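Local coordinates for protein succinyl-CoA ligase (ADP-forming) subunit alpha (Methanosaeta concilii, PDB 6HXI) that binds coenzyme A and, within a large assembly with citrate lyase chains, joins a CoA-ligase region to a citrate-synthase-like helical region, at residues S41-I46 / P79-M84; V172-K177 / E184-I189; G261-Y266 / V271-A276; S441-I446 / I582-H587; I483-I488 / L523-L528. All coordinates share one frame; numbering follows the deposited sequence.

In the fold
The chain falls into two widely separated parts. Contacts 1, 2 and 3 lie together in the N-terminal half, contact 1 in a seven-stranded mixed sheet, contacts 2 and 3 in the CoA-ligase family region, with the centres of contacts 1 and 2 about 26 Å apart. Contacts 2 and 3 come within about 4 Å at their nearest atoms without touching. Contacts 4 and 5 belong to the helical citrate-synthase-like part, their centres about 28 Å apart, and contact 5 is about 78 Å from contact 1, centre to centre. Coenzyme A bridges subunits here: its adenine lies on contact 5, and S89, R91, S92 and I112 of a second subunit hydrogen-bond to it.

Contact 1. Residues S41-I46 / P79-M84; sequences SISAII and PEADVM
In the Rossmann-like sheet near the start of the chain, I46 and M84 meet over the strand 15-18 that separates their own strands. The tip of I46, CD1, comes to 4.1 Å from SD of M84, and the two side chains cross at about a right angle. M84 has CG anti to the backbone N (chi1 -173°); the extended chain brings SD up to I46, and the bend at chi3 turns the terminal methyl away from it. At the other end of the contact, S43 and A81 face each other, OG of S43 lying 3.9 Å from CB of A81. OG of S43 also bonds a water at 2.9 Å, and the water donates to OE1 of E80 at 3.3 Å, a weak water link between the exposed E80 and the buried S43. Beneath the contact F16 is shared: both I46 and A81 touch it. I46 reaches Y18 as well, while strand 61-68 and helix 22-34 pack against I42 and I45 of the same strand.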
# COMPACT_ATOMS: atom_id res chain seq x y z
N SER B 41 34.93 -26.59 -13.61
CA SER B 41 36.10 -25.98 -14.26
C SER B 41 36.10 -24.43 -14.15
O SER B 41 37.03 -23.81 -14.66
CB SER B 41 36.14 -26.36 -15.73
OG SER B 41 35.00 -25.86 -16.40
N ILE B 42 35.06 -23.84 -13.54
CA ILE B 42 34.88 -22.39 -13.43
C ILE B 42 34.93 -21.98 -11.96
O ILE B 42 34.08 -22.41 -11.18
CB ILE B 42 33.54 -21.94 -14.08
CG1 ILE B 42 33.48 -22.30 -15.58
CG2 ILE B 42 33.25 -20.46 -13.80
CD1 ILE B 42 32.05 -22.16 -16.21
N SER B 43 35.89 -21.12 -11.61
CA SER B 43 36.04 -20.58 -10.27
C SER B 43 35.12 -19.36 -10.13
O SER B 43 34.44 -19.22 -9.11
CB SER B 43 37.49 -20.19 -10.01
OG SER B 43 38.33 -21.32 -9.86
N ALA B 44 35.08 -18.46 -11.16
CA ALA B 44 34.24 -17.26 -11.13
C ALA B 44 33.88 -16.75 -12.51
O ALA B 44 34.52 -17.08 -13.52
CB ALA B 44 34.93 -16.14 -10.34
N ILE B 45 32.86 -15.89 -12.55
CA ILE B 45 32.42 -15.19 -13.74
C ILE B 45 32.87 -13.75 -13.56
O ILE B 45 32.82 -13.23 -12.44
CB ILE B 45 30.90 -15.30 -13.95
CG1 ILE B 45 30.48 -16.78 -14.06
CG2 ILE B 45 30.43 -14.50 -15.16
CD1 ILE B 45 29.26 -17.06 -13.32
N ILE B 46 33.33 -13.10 -14.64
CA ILE B 46 33.68 -11.70 -14.56
C ILE B 46 32.59 -10.97 -15.36
O ILE B 46 32.42 -11.22 -16.55
CB ILE B 46 35.16 -11.39 -14.99
CG1 ILE B 46 36.15 -12.30 -14.22
CG2 ILE B 46 35.48 -9.91 -14.74
CD1 ILE B 46 37.49 -12.45 -14.85
N PRO B 79 43.16 -17.39 -6.99
CA PRO B 79 44.48 -17.48 -7.64
C PRO B 79 44.74 -18.80 -8.35
O PRO B 79 45.61 -18.84 -9.22
CB PRO B 79 45.48 -17.25 -6.49
CG PRO B 79 44.75 -17.52 -5.27
CD PRO B 79 43.30 -17.24 -5.52
N GLU B 80 43.98 -19.85 -8.00
CA GLU B 80 44.11 -21.18 -8.61
C GLU B 80 43.64 -21.21 -10.07
O GLU B 80 43.97 -22.15 -10.79
CB GLU B 80 43.35 -22.23 -7.78
CG GLU B 80 41.84 -22.08 -7.77
CD GLU B 80 41.25 -21.34 -6.59
OE1 GLU B 80 40.12 -21.70 -6.19
OE2 GLU B 80 41.90 -20.41 -6.08
N ALA B 81 42.81 -20.24 -10.48
CA ALA B 81 42.28 -20.15 -11.84
C ALA B 81 43.36 -19.53 -12.75
O ALA B 81 43.75 -18.38 -12.54
CB ALA B 81 41.00 -19.30 -11.84
N ASP B 82 43.88 -20.32 -13.70
CA ASP B 82 44.96 -19.89 -14.60
C ASP B 82 44.50 -19.69 -16.06
O ASP B 82 45.30 -19.33 -16.93
CB ASP B 82 46.17 -20.84 -14.51
CG ASP B 82 46.02 -22.15 -15.26
OD1 ASP B 82 44.91 -22.75 -15.22
OD2 ASP B 82 47.02 -22.60 -15.87
N VAL B 83 43.21 -19.91 -16.32
CA VAL B 83 42.60 -19.75 -17.63
C VAL B 83 41.52 -18.67 -17.58
O VAL B 83 40.72 -18.66 -16.65
CB VAL B 83 42.01 -21.10 -18.14
CG1 VAL B 83 41.30 -20.92 -19.48
CG2 VAL B 83 43.08 -22.17 -18.24
N MET B 84 41.47 -17.79 -18.61
CA MET B 84 40.35 -16.87 -18.80
C MET B 84 39.70 -17.11 -20.16
O MET B 84 40.38 -17.06 -21.19
CB MET B 84 40.71 -15.39 -18.63
CG MET B 84 39.46 -14.50 -18.67
SD MET B 84 39.73 -12.77 -18.29
CE MET B 84 39.83 -12.05 -19.95
O HOH W 1 37.18 -22.54 -7.47

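Contact 2. Residues V172-K177 / E184-I189; sequences VGFVSK and EAFNII
The backbone N of I189 donates to O of A185 at 2.9 Å, one helical turn that sets both side chains facing F174 on the neighbouring strand. This is the first half of a beta-alpha-beta unit: strand 172-176 leads into helix 179-192, which runs back over it at 152° with the axes 10.2 Å apart. F174 carries the contact. Its ring swings out from the strand because CG stands anti to the backbone N (chi1 -174°), and the methyl of A185 lies over one face in a CH-pi contact, CB 3.8 Å from the centroid of the F174 ring. The fit is close, with CZ of F174 only 3.4 Å from CB of A185. I189 divides its branches: CD1 reaches CD1 of F174 at 3.5 Å, while CG2 meets CG2 of V172 at 3.8 Å. CE1 of F186 approaches CD2 of F174 obliquely, at a looser 4.4 Å, and F186 also touches I196 of the next strand, 196-201. E184 turns elsewhere, to a salt bridge with R376 of a citrate lyase chain. Between these two segments the contact is apolar, close-packed carbon and a CH-pi contact, while the polar backbone of F174 is engaged by its sheet neighbours E198 and V200, and its O also by OH of Y219.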
# COMPACT_ATOMS: atom_id res chain seq x y z
N VAL B 172 44.91 -38.51 -30.48
CA VAL B 172 45.07 -37.47 -31.51
C VAL B 172 45.20 -36.05 -30.95
O VAL B 172 44.35 -35.61 -30.18
CB VAL B 172 43.95 -37.56 -32.59
CG1 VAL B 172 44.27 -36.66 -33.80
CG2 VAL B 172 43.73 -39.01 -33.05
N GLY B 173 46.23 -35.35 -31.40
CA GLY B 173 46.47 -33.95 -31.09
C GLY B 173 46.02 -33.16 -32.29
O GLY B 173 46.62 -33.28 -33.35
N PHE B 174 44.91 -32.41 -32.16
CA PHE B 174 44.30 -31.67 -33.27
C PHE B 174 44.41 -30.13 -33.20
O PHE B 174 44.14 -29.53 -32.15
CB PHE B 174 42.81 -32.07 -33.43
CG PHE B 174 42.19 -31.44 -34.65
CD1 PHE B 174 42.47 -31.93 -35.92
CD2 PHE B 174 41.41 -30.29 -34.54
CE1 PHE B 174 41.97 -31.29 -37.05
CE2 PHE B 174 40.91 -29.66 -35.67
CZ PHE B 174 41.18 -30.16 -36.92
N VAL B 175 44.68 -29.48 -34.35
CA VAL B 175 44.73 -28.01 -34.44
C VAL B 175 44.14 -27.52 -35.79
O VAL B 175 44.47 -28.04 -36.87
CB VAL B 175 46.14 -27.43 -34.11
CG1 VAL B 175 47.17 -27.74 -35.18
CG2 VAL B 175 46.09 -25.92 -33.84
N SER B 176 43.26 -26.53 -35.72
CA SER B 176 42.68 -25.93 -36.91
C SER B 176 42.68 -24.39 -36.83
O SER B 176 43.13 -23.82 -35.83
CB SER B 176 41.26 -26.45 -37.14
OG SER B 176 40.37 -26.00 -36.13
N LYS B 177 42.22 -23.74 -37.89
CA LYS B 177 42.03 -22.29 -37.89
C LYS B 177 40.55 -22.06 -37.56
O LYS B 177 40.23 -21.31 -36.65
CB LYS B 177 42.40 -21.68 -39.25
CG LYS B 177 43.82 -21.15 -39.27
CD LYS B 177 44.40 -21.11 -40.67
CE LYS B 177 45.75 -20.43 -40.63
NZ LYS B 177 46.38 -20.27 -41.97
N GLU B 184 33.48 -30.38 -36.51
CA GLU B 184 33.33 -31.39 -37.56
C GLU B 184 34.53 -32.36 -37.47
O GLU B 184 34.33 -33.57 -37.55
CB GLU B 184 33.24 -30.74 -38.95
CG GLU B 184 32.70 -31.68 -40.03
CD GLU B 184 31.27 -32.13 -39.84
OE1 GLU B 184 31.00 -33.34 -40.03
OE2 GLU B 184 30.42 -31.29 -39.46
N ALA B 185 35.74 -31.83 -37.24
CA ALA B 185 36.97 -32.64 -37.10
C ALA B 185 36.88 -33.58 -35.91
O ALA B 185 37.28 -34.72 -36.03
CB ALA B 185 38.19 -31.75 -36.98
N PHE B 186 36.32 -33.13 -34.77
CA PHE B 186 36.11 -33.98 -33.59
C PHE B 186 35.26 -35.22 -33.95
O PHE B 186 35.62 -36.34 -33.57
CB PHE B 186 35.47 -33.17 -32.44
CG PHE B 186 36.40 -32.20 -31.73
CD1 PHE B 186 37.79 -32.28 -31.90
CD2 PHE B 186 35.90 -31.22 -30.89
CE1 PHE B 186 38.65 -31.38 -31.26
CE2 PHE B 186 36.76 -30.33 -30.24
CZ PHE B 186 38.13 -30.43 -30.42
N ASN B 187 34.21 -35.00 -34.77
CA ASN B 187 33.33 -36.06 -35.28
C ASN B 187 34.09 -36.98 -36.24
O ASN B 187 33.98 -38.21 -36.09
CB ASN B 187 32.10 -35.45 -35.96
CG ASN B 187 31.20 -36.45 -36.66
OD1 ASN B 187 31.15 -36.51 -37.89
ND2 ASN B 187 30.46 -37.24 -35.89
N ILE B 188 34.83 -36.41 -37.22
CA ILE B 188 35.61 -37.15 -38.21
C ILE B 188 36.58 -38.09 -37.48
O ILE B 188 36.53 -39.31 -37.69
CB ILE B 188 36.36 -36.17 -39.18
CG1 ILE B 188 35.40 -35.28 -40.05
CG2 ILE B 188 37.38 -36.90 -40.07
CD1 ILE B 188 34.57 -35.95 -41.14
N ILE B 189 37.44 -37.53 -36.61
CA ILE B 189 38.50 -38.20 -35.84
C ILE B 189 37.96 -39.32 -34.91
O ILE B 189 38.55 -40.41 -34.87
CB ILE B 189 39.37 -37.14 -35.10
CG1 ILE B 189 40.24 -36.37 -36.13
CG2 ILE B 189 40.23 -37.76 -33.99
CD1 ILE B 189 40.63 -34.96 -35.74

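Contact 3. Residues G261-Y266 / V271-A276; sequences GTCSPY and VQFGHA
C263 and F273 form a Cys sulfur-aromatic contact within the long loop that follows strand 255-260 in the CoA-ligase region. The sulfur approaches obliquely, SG of C263 lying 4.7 Å from the centroid of the F273 ring and 43° off its normal, with CZ and CE1 of F273 both 4.0 Å from it. S264 comes to the edge of the same ring, OG of S264 standing near the ring plane 4.2 Å from CE2 of F273. V271, from the ring's own segment, places CG1 above one face, toward the rim of the ring. Hydrogen bonds form a second group. The amide N of Y266 donates to O of C263 at 3.0 Å, closing the 3-10 turn that carries S264. A citrate lyase chain packs here: its D288 accepts hydrogen bonds from the backbone N of both G261 and C263, and its Y302 meets F273 edge-to-face and hydrogen-bonds through OH with N of G274. The Q272 side chain folds back over its own segment, NE2 donating to O of F273 at 3.0 Å with a nearly straight N-H...O angle of 163°.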
# COMPACT_ATOMS: atom_id res chain seq x y z
N GLY B 261 40.75 -24.14 -49.35
CA GLY B 261 40.82 -22.98 -50.23
C GLY B 261 41.32 -23.33 -51.62
O GLY B 261 41.91 -22.48 -52.29
N THR B 262 41.10 -24.58 -52.06
CA THR B 262 41.50 -25.06 -53.39
C THR B 262 40.62 -24.44 -54.49
O THR B 262 40.98 -24.50 -55.66
CB THR B 262 41.56 -26.61 -53.45
OG1 THR B 262 40.25 -27.17 -53.32
CG2 THR B 262 42.49 -27.22 -52.39
N CYS B 263 39.47 -23.84 -54.10
CA CYS B 263 38.51 -23.17 -54.99
C CYS B 263 39.07 -21.87 -55.58
O CYS B 263 38.73 -21.53 -56.72
CB CYS B 263 37.22 -22.89 -54.23
SG CYS B 263 37.43 -21.79 -52.81
N SER B 264 39.87 -21.13 -54.79
CA SER B 264 40.45 -19.82 -55.11
C SER B 264 40.97 -19.63 -56.55
O SER B 264 40.53 -18.65 -57.16
CB SER B 264 41.55 -19.46 -54.12
OG SER B 264 41.97 -18.12 -54.29
N PRO B 265 41.85 -20.48 -57.15
CA PRO B 265 42.32 -20.22 -58.53
C PRO B 265 41.24 -20.22 -59.61
O PRO B 265 41.45 -19.62 -60.67
CB PRO B 265 43.36 -21.32 -58.77
CG PRO B 265 43.76 -21.78 -57.42
CD PRO B 265 42.52 -21.68 -56.60
N TYR B 266 40.10 -20.90 -59.36
CA TYR B 266 38.98 -21.02 -60.30
C TYR B 266 38.11 -19.76 -60.31
O TYR B 266 37.40 -19.51 -61.29
CB TYR B 266 38.08 -22.21 -59.91
CG TYR B 266 38.75 -23.57 -59.85
CD1 TYR B 266 39.36 -24.01 -58.69
CD2 TYR B 266 38.64 -24.46 -60.91
CE1 TYR B 266 39.92 -25.29 -58.60
CE2 TYR B 266 39.17 -25.75 -60.83
CZ TYR B 266 39.80 -26.16 -59.67
OH TYR B 266 40.34 -27.42 -59.56
N VAL B 271 38.57 -12.18 -54.44
CA VAL B 271 37.68 -12.81 -53.45
C VAL B 271 38.34 -13.00 -52.06
O VAL B 271 39.33 -13.71 -51.89
CB VAL B 271 37.02 -14.13 -53.95
CG1 VAL B 271 36.07 -14.70 -52.90
CG2 VAL B 271 36.26 -13.90 -55.26
N GLN B 272 37.75 -12.31 -51.07
CA GLN B 272 38.10 -12.39 -49.66
C GLN B 272 37.13 -13.42 -49.08
O GLN B 272 35.91 -13.29 -49.28
CB GLN B 272 37.94 -11.01 -48.97
CG GLN B 272 38.00 -11.04 -47.43
CD GLN B 272 39.34 -11.45 -46.87
OE1 GLN B 272 40.38 -10.84 -47.16
NE2 GLN B 272 39.34 -12.46 -46.01
N PHE B 273 37.66 -14.46 -48.43
CA PHE B 273 36.79 -15.48 -47.86
C PHE B 273 36.41 -15.14 -46.43
O PHE B 273 36.86 -14.11 -45.92
CB PHE B 273 37.39 -16.89 -48.03
CG PHE B 273 37.56 -17.25 -49.49
CD1 PHE B 273 36.48 -17.68 -50.25
CD2 PHE B 273 38.80 -17.12 -50.11
CE1 PHE B 273 36.64 -18.02 -51.60
CE2 PHE B 273 38.96 -17.46 -51.46
CZ PHE B 273 37.88 -17.90 -52.19
N GLY B 274 35.51 -15.96 -45.85
CA GLY B 274 34.92 -15.80 -44.52
C GLY B 274 35.83 -15.27 -43.44
O GLY B 274 35.61 -14.17 -42.94
N HIS B 275 36.86 -16.03 -43.08
CA HIS B 275 37.85 -15.62 -42.07
C HIS B 275 38.65 -14.42 -42.55
O HIS B 275 38.98 -14.35 -43.73
CB HIS B 275 38.80 -16.78 -41.75
CG HIS B 275 38.15 -17.97 -41.11
ND1 HIS B 275 38.67 -19.24 -41.26
CD2 HIS B 275 37.05 -18.05 -40.32
CE1 HIS B 275 37.89 -20.04 -40.57
NE2 HIS B 275 36.89 -19.37 -39.99
N ALA B 276 38.96 -13.49 -41.63
CA ALA B 276 39.75 -12.28 -41.97
C ALA B 276 41.08 -12.61 -42.70
O ALA B 276 41.42 -11.92 -43.66
CB ALA B 276 40.01 -11.44 -40.72

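Contact 4. Residues S441-I446 / I582-H587; sequences SGLLTI and IGLIGH
L443 sets CG beside its backbone N and anti to its carbonyl carbon (chi1 -70°), while L584 holds a first torsion of -91°, well off a staggered position; between them these rotations bring one methyl of each leucine together. CD2 of L443 meets CD2 of L584 at 3.7 Å, and the two side chains approach at an oblique angle. The L584 methyl then presses on backbone as well as side chain, CD2 of L584 lying 3.9 Å from C of G442 and 3.8 Å from N of L443. Glycine at 442 offers only its main chain here, which lets L584 of helix 571-594 settle against the last turn of helix 435-443. That turn is finished by a doubly gripped carbonyl: O of G442 accepts from OG1 of T445 at 2.8 Å, almost in line with the carbonyl bond, and from N of T445 at 3.2 Å. A type I turn from L443 to I446 carries the chain on from the helix. Other copies of the protein close in around it, with L443 packing on L443 of the second subunit. Between the two segments the contact is apolar, a leucine methyl against a leucine side chain and bare glycine backbone, while O of G442 is satisfied by T445 and OG of S441 by S441 O and N424 of the third subunit.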
# COMPACT_ATOMS: atom_id res chain seq x y z
N SER B 441 -0.35 5.20 0.37
CA SER B 441 -0.82 5.56 1.73
C SER B 441 -2.20 6.28 1.59
O SER B 441 -3.10 5.98 2.35
CB SER B 441 0.16 6.49 2.44
OG SER B 441 -0.20 6.55 3.82
N GLY B 442 -2.33 7.20 0.60
CA GLY B 442 -3.56 7.94 0.28
C GLY B 442 -4.63 7.06 -0.34
O GLY B 442 -5.78 7.05 0.10
N LEU B 443 -4.26 6.23 -1.30
CA LEU B 443 -5.23 5.35 -1.99
C LEU B 443 -5.88 4.33 -1.10
O LEU B 443 -7.01 3.92 -1.36
CB LEU B 443 -4.57 4.66 -3.20
CG LEU B 443 -4.20 5.49 -4.40
CD1 LEU B 443 -3.49 4.67 -5.41
CD2 LEU B 443 -5.40 6.03 -5.09
N LEU B 444 -5.17 3.87 -0.05
CA LEU B 444 -5.65 2.87 0.87
C LEU B 444 -6.75 3.39 1.81
O LEU B 444 -7.30 2.60 2.56
CB LEU B 444 -4.50 2.22 1.66
CG LEU B 444 -3.59 1.25 0.86
CD1 LEU B 444 -2.36 0.95 1.64
CD2 LEU B 444 -4.35 -0.08 0.44
N THR B 445 -7.17 4.67 1.66
CA THR B 445 -8.29 5.18 2.45
C THR B 445 -9.58 5.00 1.62
O THR B 445 -10.67 5.19 2.17
CB THR B 445 -8.11 6.65 2.81
OG1 THR B 445 -8.14 7.42 1.60
CG2 THR B 445 -6.85 6.90 3.58
N ILE B 446 -9.46 4.70 0.33
CA ILE B 446 -10.59 4.61 -0.60
C ILE B 446 -11.37 3.35 -0.34
O ILE B 446 -10.83 2.23 -0.45
CB ILE B 446 -10.22 4.78 -2.08
CG1 ILE B 446 -9.63 6.16 -2.38
CG2 ILE B 446 -11.43 4.45 -3.02
CD1 ILE B 446 -8.90 6.19 -3.77
N ILE B 582 -4.47 11.50 -9.53
CA ILE B 582 -3.97 12.72 -10.08
C ILE B 582 -3.78 13.75 -8.98
O ILE B 582 -2.74 14.37 -8.96
CB ILE B 582 -4.93 13.29 -11.20
CG1 ILE B 582 -4.97 12.34 -12.40
CG2 ILE B 582 -4.45 14.67 -11.65
CD1 ILE B 582 -6.14 12.57 -13.42
N GLY B 583 -4.83 14.04 -8.21
CA GLY B 583 -4.72 15.06 -7.15
C GLY B 583 -3.85 14.57 -6.00
O GLY B 583 -3.12 15.35 -5.38
N LEU B 584 -3.83 13.26 -5.77
CA LEU B 584 -2.96 12.67 -4.69
C LEU B 584 -1.48 12.89 -5.03
O LEU B 584 -0.77 13.47 -4.23
CB LEU B 584 -3.27 11.19 -4.40
CG LEU B 584 -4.28 10.78 -3.30
CD1 LEU B 584 -5.49 11.67 -3.19
CD2 LEU B 584 -4.71 9.33 -3.50
N ILE B 585 -1.07 12.56 -6.25
CA ILE B 585 0.29 12.81 -6.79
C ILE B 585 0.56 14.34 -6.72
O ILE B 585 1.61 14.76 -6.26
CB ILE B 585 0.40 12.24 -8.23
CG1 ILE B 585 0.38 10.65 -8.18
CG2 ILE B 585 1.71 12.75 -8.90
CD1 ILE B 585 0.01 9.92 -9.49
N GLY B 586 -0.38 15.13 -7.16
CA GLY B 586 -0.29 16.59 -7.07
C GLY B 586 0.05 17.07 -5.65
O GLY B 586 1.01 17.83 -5.44
N HIS B 587 -0.72 16.65 -4.68
CA HIS B 587 -0.48 17.07 -3.27
C HIS B 587 0.88 16.55 -2.69
O HIS B 587 1.61 17.27 -2.01
CB HIS B 587 -1.64 16.55 -2.38
CG HIS B 587 -2.89 17.36 -2.58
ND1 HIS B 587 -2.93 18.68 -2.26
CD2 HIS B 587 -4.11 16.98 -3.03
CE1 HIS B 587 -4.16 19.09 -2.55
NE2 HIS B 587 -4.90 18.09 -3.02

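Contact 5. Residues I483-I488 / L523-L528; sequences INIPGI and LQVEEL. With COA (coenzyme A), chain G.
I485 and V525 pass each other at a slant, CD1 of I485 ending 4.2 Å from CG1 of V525, and the same methyl turns toward the adenine of coenzyme A, CD1 of I485 lying 3.8 Å from C2A. I488 works in two directions. Its chi1 of -73° sets CG1 beside the backbone N and leaves CG2 anti to it; CG2 of I488 lies 3.6 Å from N1A of the adenine, while CD1 reaches out to the backbone of helix 517-530, 4.3 Å from CA of E526. The two isoleucines thus wedge between helix and ligand. They close a type II turn, I488 N donating to I485 O, and the backbone of the turn also meets the adenine: N of I485 lies 3.0 Å from N1A, and O of I488 3.0 Å from N6A. N484 flanks the purine, its OD1 3.6 Å from N7A. The carboxylate of E526 points elsewhere, to N of L538. Around the turn, F461 of helix 453-466 touches both I485 and V525, and V525 also packs on F474 and V475 of helix 471-480.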
# COMPACT_ATOMS: atom_id res chain seq x y z
N ILE B 483 -31.35 4.33 6.86
CA ILE B 483 -30.21 4.46 5.95
C ILE B 483 -30.37 5.70 5.10
O ILE B 483 -31.33 5.81 4.32
CB ILE B 483 -29.99 3.21 5.01
CG1 ILE B 483 -30.18 1.83 5.74
CG2 ILE B 483 -28.62 3.29 4.32
CD1 ILE B 483 -29.04 1.32 6.63
N ASN B 484 -29.40 6.60 5.18
CA ASN B 484 -29.39 7.77 4.33
C ASN B 484 -29.17 7.26 2.93
O ASN B 484 -28.47 6.25 2.74
CB ASN B 484 -28.27 8.71 4.71
CG ASN B 484 -28.61 9.60 5.86
OD1 ASN B 484 -29.74 9.66 6.33
ND2 ASN B 484 -27.63 10.33 6.34
N ILE B 485 -29.80 7.90 1.95
CA ILE B 485 -29.67 7.46 0.58
C ILE B 485 -28.28 7.80 0.06
O ILE B 485 -27.92 8.99 0.08
CB ILE B 485 -30.80 7.97 -0.36
CG1 ILE B 485 -32.18 7.49 0.12
CG2 ILE B 485 -30.52 7.51 -1.80
CD1 ILE B 485 -33.36 8.31 -0.46
N PRO B 486 -27.49 6.79 -0.37
CA PRO B 486 -26.15 7.09 -0.92
C PRO B 486 -26.29 7.90 -2.21
O PRO B 486 -27.21 7.64 -3.00
CB PRO B 486 -25.53 5.71 -1.11
CG PRO B 486 -26.69 4.80 -1.31
CD PRO B 486 -27.80 5.35 -0.48
N GLY B 487 -25.45 8.92 -2.36
CA GLY B 487 -25.48 9.81 -3.51
C GLY B 487 -26.41 11.00 -3.34
O GLY B 487 -26.51 11.85 -4.23
N ILE B 488 -27.05 11.09 -2.16
CA ILE B 488 -27.97 12.18 -1.81
C ILE B 488 -27.39 12.95 -0.65
O ILE B 488 -27.03 12.33 0.36
CB ILE B 488 -29.43 11.65 -1.50
CG1 ILE B 488 -30.18 11.21 -2.78
CG2 ILE B 488 -30.29 12.70 -0.69
CD1 ILE B 488 -30.67 12.38 -3.80
N LEU B 523 -33.67 11.81 -10.41
CA LEU B 523 -34.18 13.18 -10.32
C LEU B 523 -35.57 13.22 -9.68
O LEU B 523 -35.88 14.23 -9.07
CB LEU B 523 -34.16 13.93 -11.68
CG LEU B 523 -32.77 14.16 -12.35
CD1 LEU B 523 -32.92 14.71 -13.73
CD2 LEU B 523 -31.89 15.08 -11.52
N GLN B 524 -36.40 12.15 -9.80
CA GLN B 524 -37.71 12.04 -9.14
C GLN B 524 -37.48 11.84 -7.65
O GLN B 524 -38.20 12.44 -6.86
CB GLN B 524 -38.55 10.87 -9.70
CG GLN B 524 -39.22 11.14 -11.04
CD GLN B 524 -40.01 9.93 -11.52
OE1 GLN B 524 -39.46 8.94 -12.04
NE2 GLN B 524 -41.32 9.97 -11.36
N VAL B 525 -36.49 10.98 -7.26
CA VAL B 525 -36.08 10.73 -5.86
C VAL B 525 -35.58 12.05 -5.22
O VAL B 525 -35.95 12.36 -4.07
CB VAL B 525 -35.02 9.60 -5.72
CG1 VAL B 525 -34.46 9.54 -4.30
CG2 VAL B 525 -35.57 8.25 -6.15
N GLU B 526 -34.73 12.81 -5.98
CA GLU B 526 -34.17 14.10 -5.57
C GLU B 526 -35.25 15.17 -5.28
O GLU B 526 -35.09 15.95 -4.34
CB GLU B 526 -33.16 14.59 -6.61
CG GLU B 526 -32.31 15.77 -6.17
CD GLU B 526 -31.74 16.57 -7.33
OE1 GLU B 526 -32.42 16.67 -8.37
OE2 GLU B 526 -30.61 17.08 -7.19
N GLU B 527 -36.35 15.18 -6.06
CA GLU B 527 -37.46 16.12 -5.85
C GLU B 527 -38.08 15.88 -4.50
O GLU B 527 -38.37 16.83 -3.78
CB GLU B 527 -38.51 16.04 -6.95
CG GLU B 527 -38.09 16.73 -8.22
CD GLU B 527 -39.17 16.76 -9.28
OE1 GLU B 527 -39.21 15.84 -10.13
OE2 GLU B 527 -39.97 17.73 -9.27
N LEU B 528 -38.20 14.59 -4.12
CA LEU B 528 -38.71 14.18 -2.81
C LEU B 528 -37.76 14.53 -1.64
O LEU B 528 -38.23 15.00 -0.61
CB LEU B 528 -39.03 12.68 -2.81
CG LEU B 528 -40.18 12.30 -3.74
CD1 LEU B 528 -40.17 10.86 -4.00
CD2 LEU B 528 -41.53 12.69 -3.13
N1A COA G . -30.99 10.65 2.15
C2A COA G . -32.31 10.65 2.39
N3A COA G . -32.99 11.36 3.30
C4A COA G . -32.17 12.10 4.06
C5A COA G . -30.79 12.20 3.93
C6A COA G . -30.19 11.46 2.90
N6A COA G . -28.90 11.53 2.59
N7A COA G . -30.26 12.98 4.95
C8A COA G . -31.31 13.34 5.64
N9A COA G . -32.50 12.84 5.17
C1B COA G . -33.83 13.02 5.74
C2B COA G . -33.99 12.59 7.19
O2B COA G . -34.19 11.18 7.29
C3B COA G . -35.24 13.39 7.58
O3B COA G . -36.45 12.76 7.10
P3B COA G . -37.88 12.95 7.79
O7A COA G . -38.13 14.42 7.89
O8A COA G . -38.85 12.23 6.92
O9A COA G . -37.79 12.23 9.15
C4B COA G . -35.15 14.67 6.73
O4B COA G . -34.17 14.39 5.70
C5B COA G . -34.77 15.91 7.49
O5B COA G . -33.68 15.58 8.37
P1A COA G . -33.62 16.14 9.91
O1A COA G . -32.28 16.02 10.54
O2A COA G . -34.74 15.58 10.76
O3A COA G . -33.95 17.65 9.53
P2A COA G . -33.94 19.11 10.16
O4A COA G . -32.63 19.74 9.94
O5A COA G . -35.03 19.87 9.42
O6A COA G . -34.28 18.96 11.74
CBP COA G . -35.82 20.12 13.24
CCP COA G . -35.63 18.97 12.24
CDP COA G . -37.26 20.07 13.76
CEP COA G . -34.84 20.00 14.42
CAP COA G . -35.56 21.46 12.50
OAP COA G . -36.23 21.51 11.26
C9P COA G . -35.86 22.74 13.28
O9P COA G . -35.05 23.17 14.09
N8P COA G . -37.03 23.34 13.01
C7P COA G . -37.50 24.51 13.75
C6P COA G . -38.75 24.21 14.54
C5P COA G . -39.30 25.44 15.22
O5P COA G . -39.14 26.56 14.74
N4P COA G . -39.95 25.23 16.37
C3P COA G . -40.45 26.32 17.20
C2P COA G . -39.37 26.93 18.07
S1P COA G . -40.24 28.10 19.16